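Local coordinates for uncharacterized protein (Burkholderia cenocepacia, PDB 6ANS), which is of unknown function but belongs to the DUF1214 family and assembles as two subunits, with a sodium ion bound in the crystal, at residues 35-38 with 39-42; 210-213 with 214-218; 315-318 with 319-322. One frame throughout, in Å; residues are numbered along the deposited sequence.

Contact 1: residues 35-38 with 39-42; sequences QTWA and DFCD
W37, F40 and C41 pack together along helix 35-46, and they make up the dense side of this contact. F40 and C41, three and four residues on, come up against the same face of the indole. The sulfur sits over the five-membered ring, with C41 SG 3.9 Å from its centroid and 23° off the ring normal, a Cys sulfur-aromatic contact. Further out along the indole, F40 lies beneath the rim of the six-membered ring, where W37 CZ3 and F40 CE2 approach to 3.8 Å. The two rings are tilted by only 28° but are slid so far apart that they barely overlap. Both aromatic chains leave their CB anti to the backbone N, which sends the rings out on the same side of the helix, where the side chains cross at a slant. The second subunit closes the packing: its F67 meets the W37 ring, its L44 O accepts from W37 NE1, and its C41 packs on C41.

The polar side is looser. There Q35 bends at chi2 and turns its amide toward D39, so that Q35 NE2 donates to D39 OD1 over 2.9 Å. The bond is bent, and it meets the oxygen from above the carboxylate plane. Beneath it runs the backbone bond of this helical turn, D39 N to Q35 O at 2.8 Å.

With T36 and F40 against helix 224-251 and W37 and C41 against the partner subunit, this is a helix at a dimer interface, its i to i+3 and i to i+4 neighbours packed by alpha-helical periodicity.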
loop_
_atom_site.group_PDB
_atom_site.type_symbol
_atom_site.label_atom_id
_atom_site.label_comp_id
_atom_site.label_asym_id
_atom_site.label_seq_id
_atom_site.Cartn_x
_atom_site.Cartn_y
_atom_site.Cartn_z
ATOM N N GLN A 35 1.571 25.401 6.489
ATOM C CA GLN A 35 2.638 25.771 5.571
ATOM C C GLN A 35 3.376 24.533 5.064
ATOM O O GLN A 35 3.646 24.410 3.861
ATOM C CB GLN A 35 3.597 26.741 6.271
ATOM C CG GLN A 35 4.708 27.260 5.388
ATOM C CD GLN A 35 4.163 28.058 4.229
ATOM O OE1 GLN A 35 3.482 29.073 4.418
ATOM N NE2 GLN A 35 4.477 27.622 3.021
ATOM N N THR A 36 3.663 23.576 5.959
ATOM C CA THR A 36 4.367 22.365 5.543
ATOM C C THR A 36 3.562 21.603 4.502
ATOM O O THR A 36 4.124 21.079 3.526
ATOM C CB THR A 36 4.642 21.452 6.743
ATOM O OG1 THR A 36 5.285 22.197 7.776
ATOM C CG2 THR A 36 5.542 20.284 6.327
ATOM N N TRP A 37 2.246 21.512 4.708
ATOM C CA TRP A 37 1.409 20.820 3.743
ATOM C C TRP A 37 1.473 21.515 2.394
ATOM O O TRP A 37 1.558 20.856 1.351
ATOM C CB TRP A 37 -0.038 20.738 4.248
ATOM C CG TRP A 37 -0.915 19.917 3.342
ATOM C CD1 TRP A 37 -1.866 20.383 2.488
ATOM C CD2 TRP A 37 -0.896 18.485 3.183
ATOM N NE1 TRP A 37 -2.446 19.338 1.814
ATOM C CE2 TRP A 37 -1.870 18.164 2.221
ATOM C CE3 TRP A 37 -0.156 17.447 3.771
ATOM C CZ2 TRP A 37 -2.123 16.858 1.823
ATOM C CZ3 TRP A 37 -0.407 16.142 3.376
ATOM C CH2 TRP A 37 -1.383 15.857 2.412
ATOM N N ALA A 38 1.448 22.853 2.391
ATOM C CA ALA A 38 1.578 23.575 1.130
ATOM C C ALA A 38 2.915 23.273 0.468
ATOM O O ALA A 38 2.973 22.955 -0.727
ATOM C CB ALA A 38 1.416 25.078 1.366
ATOM N N ASP A 39 4.005 23.347 1.243
ATOM C CA ASP A 39 5.332 23.075 0.694
ATOM C C ASP A 39 5.440 21.647 0.184
ATOM O O ASP A 39 6.078 21.393 -0.842
ATOM C CB ASP A 39 6.402 23.325 1.757
ATOM C CG ASP A 39 6.512 24.777 2.126
ATOM O OD1 ASP A 39 5.866 25.615 1.448
ATOM O OD2 ASP A 39 7.211 25.070 3.117
ATOM N N PHE A 40 4.851 20.701 0.919
ATOM C CA PHE A 40 4.804 19.300 0.499
ATOM C C PHE A 40 4.153 19.146 -0.872
ATOM O O PHE A 40 4.710 18.503 -1.776
ATOM C CB PHE A 40 4.061 18.505 1.580
ATOM C CG PHE A 40 3.687 17.108 1.198
ATOM C CD1 PHE A 40 4.608 16.074 1.325
ATOM C CD2 PHE A 40 2.378 16.802 0.814
ATOM C CE1 PHE A 40 4.255 14.765 1.007
ATOM C CE2 PHE A 40 2.002 15.486 0.513
ATOM C CZ PHE A 40 2.936 14.471 0.607
ATOM N N CYS A 41 2.966 19.731 -1.048
ATOM C CA CYS A 41 2.275 19.607 -2.327
ATOM C C CYS A 41 3.035 20.328 -3.444
ATOM O O CYS A 41 3.124 19.817 -4.569
ATOM C CB CYS A 41 0.836 20.124 -2.188
ATOM S SG CYS A 41 -0.164 19.122 -1.026
ATOM N N ASP A 42 3.620 21.492 -3.148
ATOM C CA ASP A 42 4.387 22.217 -4.169
ATOM C C ASP A 42 5.657 21.474 -4.581
ATOM O O ASP A 42 6.097 21.586 -5.733
ATOM C CB ASP A 42 4.779 23.612 -3.670
ATOM C CG ASP A 42 3.597 24.552 -3.564
ATOM O OD1 ASP A 42 2.525 24.246 -4.139
ATOM O OD2 ASP A 42 3.763 25.617 -2.932
#

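Contact 2: residues 210-213 with 214-218; sequences IERI and DAQAR
The turn by which the chain leaves strand 207-212 is closed by R212, the strand's last residue, folding back against Q216. The arginine is bent at chi2 and chi3 (-81° and -70°), a curl that brings its guanidinium beneath the amide of Q216. Q216 CD stands 3.6 Å above the guanidinium plane, over its centre, with the two planes 50° apart. The aliphatic parts also meet, R212 CB lying 3.7 Å from Q216 CG. At the nearest approach, 3.0 Å between R212 NH2 and Q216 NE2, both atoms are donors, so the amide lies over the guanidinium face at a slant, in van der Waals contact and without a bond between the two nitrogens. The amide is directed instead by the loop itself: Q216 NE2 donates to D214 O over 2.9 Å, in a somewhat bent bond.

A water completes the closure. Lying at the guanidinium edge and in its plane, it accepts from R212 NE at 3.1 Å and from D214 N at 2.6 Å, joining side chain to backbone across the bend.

R212 NH1 is held by G87 O, and Q216 rests on A88 and W89. The strand itself is an edge strand of its mixed sheet within this chain, antiparallel to strand 122-125, and the loop beyond leads on to helix 224-251.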
loop_
_atom_site.group_PDB
_atom_site.type_symbol
_atom_site.label_atom_id
_atom_site.label_comp_id
_atom_site.label_asym_id
_atom_site.label_seq_id
_atom_site.Cartn_x
_atom_site.Cartn_y
_atom_site.Cartn_z
ATOM N N ILE A 210 10.435 -7.582 12.450
ATOM C CA ILE A 210 11.532 -6.795 13.004
ATOM C C ILE A 210 11.029 -6.101 14.261
ATOM O O ILE A 210 9.931 -5.530 14.269
ATOM C CB ILE A 210 12.094 -5.782 11.986
ATOM C CG1 ILE A 210 13.274 -5.012 12.601
ATOM C CG2 ILE A 210 10.989 -4.842 11.448
ATOM C CD1 ILE A 210 13.969 -4.112 11.648
ATOM N N GLU A 211 11.827 -6.151 15.324
ATOM C CA GLU A 211 11.480 -5.452 16.546
ATOM C C GLU A 211 12.742 -4.879 17.181
ATOM O O GLU A 211 13.856 -5.336 16.920
ATOM C CB GLU A 211 10.766 -6.377 17.531
ATOM C CG GLU A 211 11.614 -7.545 17.984
ATOM C CD GLU A 211 10.806 -8.637 18.679
ATOM O OE1 GLU A 211 9.624 -8.398 19.015
ATOM O OE2 GLU A 211 11.355 -9.737 18.886
ATOM N N ARG A 212 12.553 -3.877 18.033
ATOM C CA ARG A 212 13.651 -3.378 18.849
ATOM C C ARG A 212 14.029 -4.418 19.891
ATOM O O ARG A 212 13.171 -5.137 20.410
ATOM C CB ARG A 212 13.248 -2.086 19.543
ATOM C CG ARG A 212 13.357 -0.880 18.672
ATOM C CD ARG A 212 14.788 -0.417 18.647
ATOM N NE ARG A 212 15.194 0.141 19.930
ATOM C CZ ARG A 212 14.981 1.405 20.288
ATOM N NH1 ARG A 212 14.348 2.228 19.461
ATOM N NH2 ARG A 212 15.395 1.843 21.472
ATOM N N ILE A 213 15.327 -4.521 20.180
ATOM C CA ILE A 213 15.771 -5.587 21.068
ATOM C C ILE A 213 15.294 -5.335 22.488
ATOM O O ILE A 213 14.831 -6.260 23.170
ATOM C CB ILE A 213 17.298 -5.779 20.997
ATOM C CG1 ILE A 213 17.655 -6.716 19.836
ATOM C CG2 ILE A 213 17.860 -6.260 22.328
ATOM C CD1 ILE A 213 19.130 -7.080 19.766
ATOM N N ASP A 214 15.395 -4.105 22.970
ATOM C CA ASP A 214 14.927 -3.824 24.317
ATOM C C ASP A 214 13.458 -3.438 24.264
ATOM O O ASP A 214 13.044 -2.656 23.406
ATOM C CB ASP A 214 15.770 -2.746 25.000
ATOM C CG ASP A 214 16.889 -3.348 25.840
ATOM O OD1 ASP A 214 16.670 -4.448 26.390
ATOM O OD2 ASP A 214 17.983 -2.747 25.944
ATOM N N ALA A 215 12.672 -4.031 25.161
ATOM C CA ALA A 215 11.233 -3.824 25.180
ATOM C C ALA A 215 10.903 -2.336 25.204
ATOM O O ALA A 215 11.408 -1.582 26.040
ATOM C CB ALA A 215 10.629 -4.529 26.396
ATOM N N GLN A 216 10.069 -1.918 24.268
ATOM C CA GLN A 216 9.708 -0.520 24.101
ATOM C C GLN A 216 8.373 -0.227 24.773
ATOM O O GLN A 216 7.424 -1.007 24.657
ATOM C CB GLN A 216 9.622 -0.172 22.616
ATOM C CG GLN A 216 10.906 -0.427 21.863
ATOM C CD GLN A 216 11.986 0.563 22.232
ATOM O OE1 GLN A 216 11.746 1.769 22.283
ATOM N NE2 GLN A 216 13.182 0.059 22.510
ATOM N N ALA A 217 8.306 0.897 25.480
ATOM C CA ALA A 217 7.016 1.395 25.920
ATOM C C ALA A 217 6.189 1.797 24.701
ATOM O O ALA A 217 6.724 2.027 23.615
ATOM C CB ALA A 217 7.192 2.582 26.869
ATOM N N ARG A 218 4.864 1.871 24.887
ATOM C CA ARG A 218 3.949 2.253 23.811
ATOM C C ARG A 218 4.445 3.502 23.084
ATOM O O ARG A 218 5.100 4.358 23.696
ATOM C CB ARG A 218 2.542 2.497 24.366
HETATM O O HOH W 1 16.249 -1.788 22.079
#

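Contact 3: residues 315-318 with 319-322; sequences SLDY and RHFD
The carboxylate of D317 is gripped by R319 and H320, and it is the hub of the contact. R319 approaches side-on: its NE donates to D317 OD1 and its NH2 to D317 OD2, each over 3.0 Å, forming a two-pronged salt bridge. The NE bond is nearly straight, 167°, and uses the syn lone pair of OD1, whereas NH2 meets OD2 from above the carboxylate plane. From the opposite face of that plane, H320 ND1 donates to D317 OD2 over 3.2 Å, a His-carboxylate hydrogen bond. The imidazole stands almost perpendicular to the carboxylate, at 89°, and directs its edge at the oxygen. A further donor, R319 N, reaches D317 OD1 at 3.1 Å, so each carboxylate oxygen accepts two bonds and the group's rotation is fixed.

The next shell is the backbone that sets up this grip. D317 O accepts from H320 N at 2.9 Å and from F321 N at 3.0 Å, closing a beta turn inside a wider alpha turn. Added to the Asx turn made by R319 N, these bonds define an Asx motif. CG of D317 lies anti to its N (chi1 -175°), which swings the carboxylate over the turn. Past it, a water donates to both Y318 O and F321 O, and the CA-H of Y318 points at F321 O. F321 CD2 approaches D317 O and, more loosely, D317 CB.

Outward again, H320 meets W89 of the second subunit edge-to-face, and H320 and F321 both pack on P219 of that subunit. Within its own chain the loop joins strands 303-309 and 324-326: backbone bonds tie L316 to L308 of the former and D322 to D354 of strand 351-354, which belongs to a different sheet.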
loop_
_atom_site.group_PDB
_atom_site.type_symbol
_atom_site.label_atom_id
_atom_site.label_comp_id
_atom_site.label_asym_id
_atom_site.label_seq_id
_atom_site.Cartn_x
_atom_site.Cartn_y
_atom_site.Cartn_z
ATOM N N SER A 315 9.778 -1.672 -14.059
ATOM C CA SER A 315 9.468 -2.855 -14.850
ATOM C C SER A 315 8.096 -2.689 -15.489
ATOM O O SER A 315 7.203 -2.043 -14.930
ATOM C CB SER A 315 9.497 -4.124 -13.988
ATOM O OG SER A 315 8.561 -4.053 -12.926
ATOM N N LEU A 316 7.935 -3.261 -16.680
ATOM C CA LEU A 316 6.617 -3.321 -17.299
ATOM C C LEU A 316 5.698 -4.205 -16.454
ATOM O O LEU A 316 6.138 -4.772 -15.449
ATOM C CB LEU A 316 6.727 -3.804 -18.745
ATOM C CG LEU A 316 7.552 -2.873 -19.659
ATOM C CD1 LEU A 316 7.536 -3.378 -21.103
ATOM C CD2 LEU A 316 7.065 -1.429 -19.581
ATOM N N ASP A 317 4.417 -4.312 -16.809
ATOM C CA ASP A 317 3.464 -4.881 -15.855
ATOM C C ASP A 317 3.486 -6.402 -15.948
ATOM O O ASP A 317 2.714 -7.016 -16.691
ATOM C CB ASP A 317 2.066 -4.322 -16.078
ATOM C CG ASP A 317 1.066 -4.814 -15.018
ATOM O OD1 ASP A 317 1.472 -5.585 -14.117
ATOM O OD2 ASP A 317 -0.116 -4.420 -15.079
ATOM N N TYR A 318 4.335 -7.026 -15.124
ATOM C CA TYR A 318 4.492 -8.474 -15.196
ATOM C C TYR A 318 3.280 -9.254 -14.687
ATOM O O TYR A 318 3.290 -10.491 -14.783
ATOM C CB TYR A 318 5.738 -8.908 -14.436
ATOM C CG TYR A 318 5.853 -8.340 -13.034
ATOM C CD1 TYR A 318 5.270 -8.988 -11.947
ATOM C CD2 TYR A 318 6.533 -7.140 -12.806
ATOM C CE1 TYR A 318 5.372 -8.466 -10.660
ATOM C CE2 TYR A 318 6.633 -6.603 -11.533
ATOM C CZ TYR A 318 6.062 -7.263 -10.462
ATOM O OH TYR A 318 6.178 -6.735 -9.193
ATOM N N ARG A 319 2.261 -8.588 -14.128
ATOM C CA ARG A 319 1.004 -9.287 -13.860
ATOM C C ARG A 319 0.326 -9.696 -15.156
ATOM O O ARG A 319 -0.410 -10.685 -15.188
ATOM C CB ARG A 319 0.043 -8.414 -13.048
ATOM C CG ARG A 319 0.500 -8.071 -11.641
ATOM C CD ARG A 319 -0.374 -6.957 -11.035
ATOM N NE ARG A 319 -0.473 -5.769 -11.889
ATOM C CZ ARG A 319 -1.245 -4.706 -11.624
ATOM N NH1 ARG A 319 -1.988 -4.669 -10.521
ATOM N NH2 ARG A 319 -1.297 -3.681 -12.472
ATOM N N HIS A 320 0.562 -8.956 -16.237
ATOM C CA HIS A 320 -0.174 -9.191 -17.470
ATOM C C HIS A 320 0.673 -9.362 -18.713
ATOM O O HIS A 320 0.116 -9.704 -19.760
ATOM C CB HIS A 320 -1.159 -8.047 -17.728
ATOM C CG HIS A 320 -2.166 -7.877 -16.642
ATOM N ND1 HIS A 320 -2.075 -6.891 -15.681
ATOM C CD2 HIS A 320 -3.278 -8.590 -16.353
ATOM C CE1 HIS A 320 -3.102 -6.996 -14.856
ATOM N NE2 HIS A 320 -3.844 -8.020 -15.242
ATOM N N PHE A 321 1.970 -9.096 -18.653
ATOM C CA PHE A 321 2.836 -9.218 -19.811
ATOM C C PHE A 321 4.069 -10.004 -19.398
ATOM O O PHE A 321 4.501 -9.934 -18.243
ATOM C CB PHE A 321 3.246 -7.836 -20.377
ATOM C CG PHE A 321 2.085 -6.957 -20.762
ATOM C CD1 PHE A 321 1.424 -7.144 -21.965
ATOM C CD2 PHE A 321 1.681 -5.919 -19.933
ATOM C CE1 PHE A 321 0.353 -6.320 -22.325
ATOM C CE2 PHE A 321 0.620 -5.091 -20.283
ATOM C CZ PHE A 321 -0.047 -5.290 -21.481
ATOM N N ASP A 322 4.629 -10.753 -20.349
ATOM C CA ASP A 322 5.867 -11.504 -20.134
ATOM C C ASP A 322 7.035 -10.554 -20.381
ATOM O O ASP A 322 7.495 -10.387 -21.511
ATOM C CB ASP A 322 5.930 -12.715 -21.061
ATOM C CG ASP A 322 4.752 -13.653 -20.875
ATOM O OD1 ASP A 322 4.362 -13.890 -19.713
ATOM O OD2 ASP A 322 4.197 -14.137 -21.885
HETATM O O HOH W 2 4.823 -12.222 -16.021
#

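Contact 1 is the most buried of the three, aromatic rings and sulfur packed between helix 224-251, met by F40, and the other subunit, met by W37 and C41. Contact 2, at the end of a strand, and contact 3, in a loop, lie at the surface and work with charged and amide groups. They solve their bends differently: 210-218 relies on a guanidinium covered by an amide and on a water, 315-322 on a carboxylate taking four hydrogen bonds. Within one chain all three stand apart, nearest atoms at least about 21 Å from each other. The dimer brings the last two together, since W89, touched by Q216, meets H320 of the partner subunit, and R218 packs on F321 of that subunit.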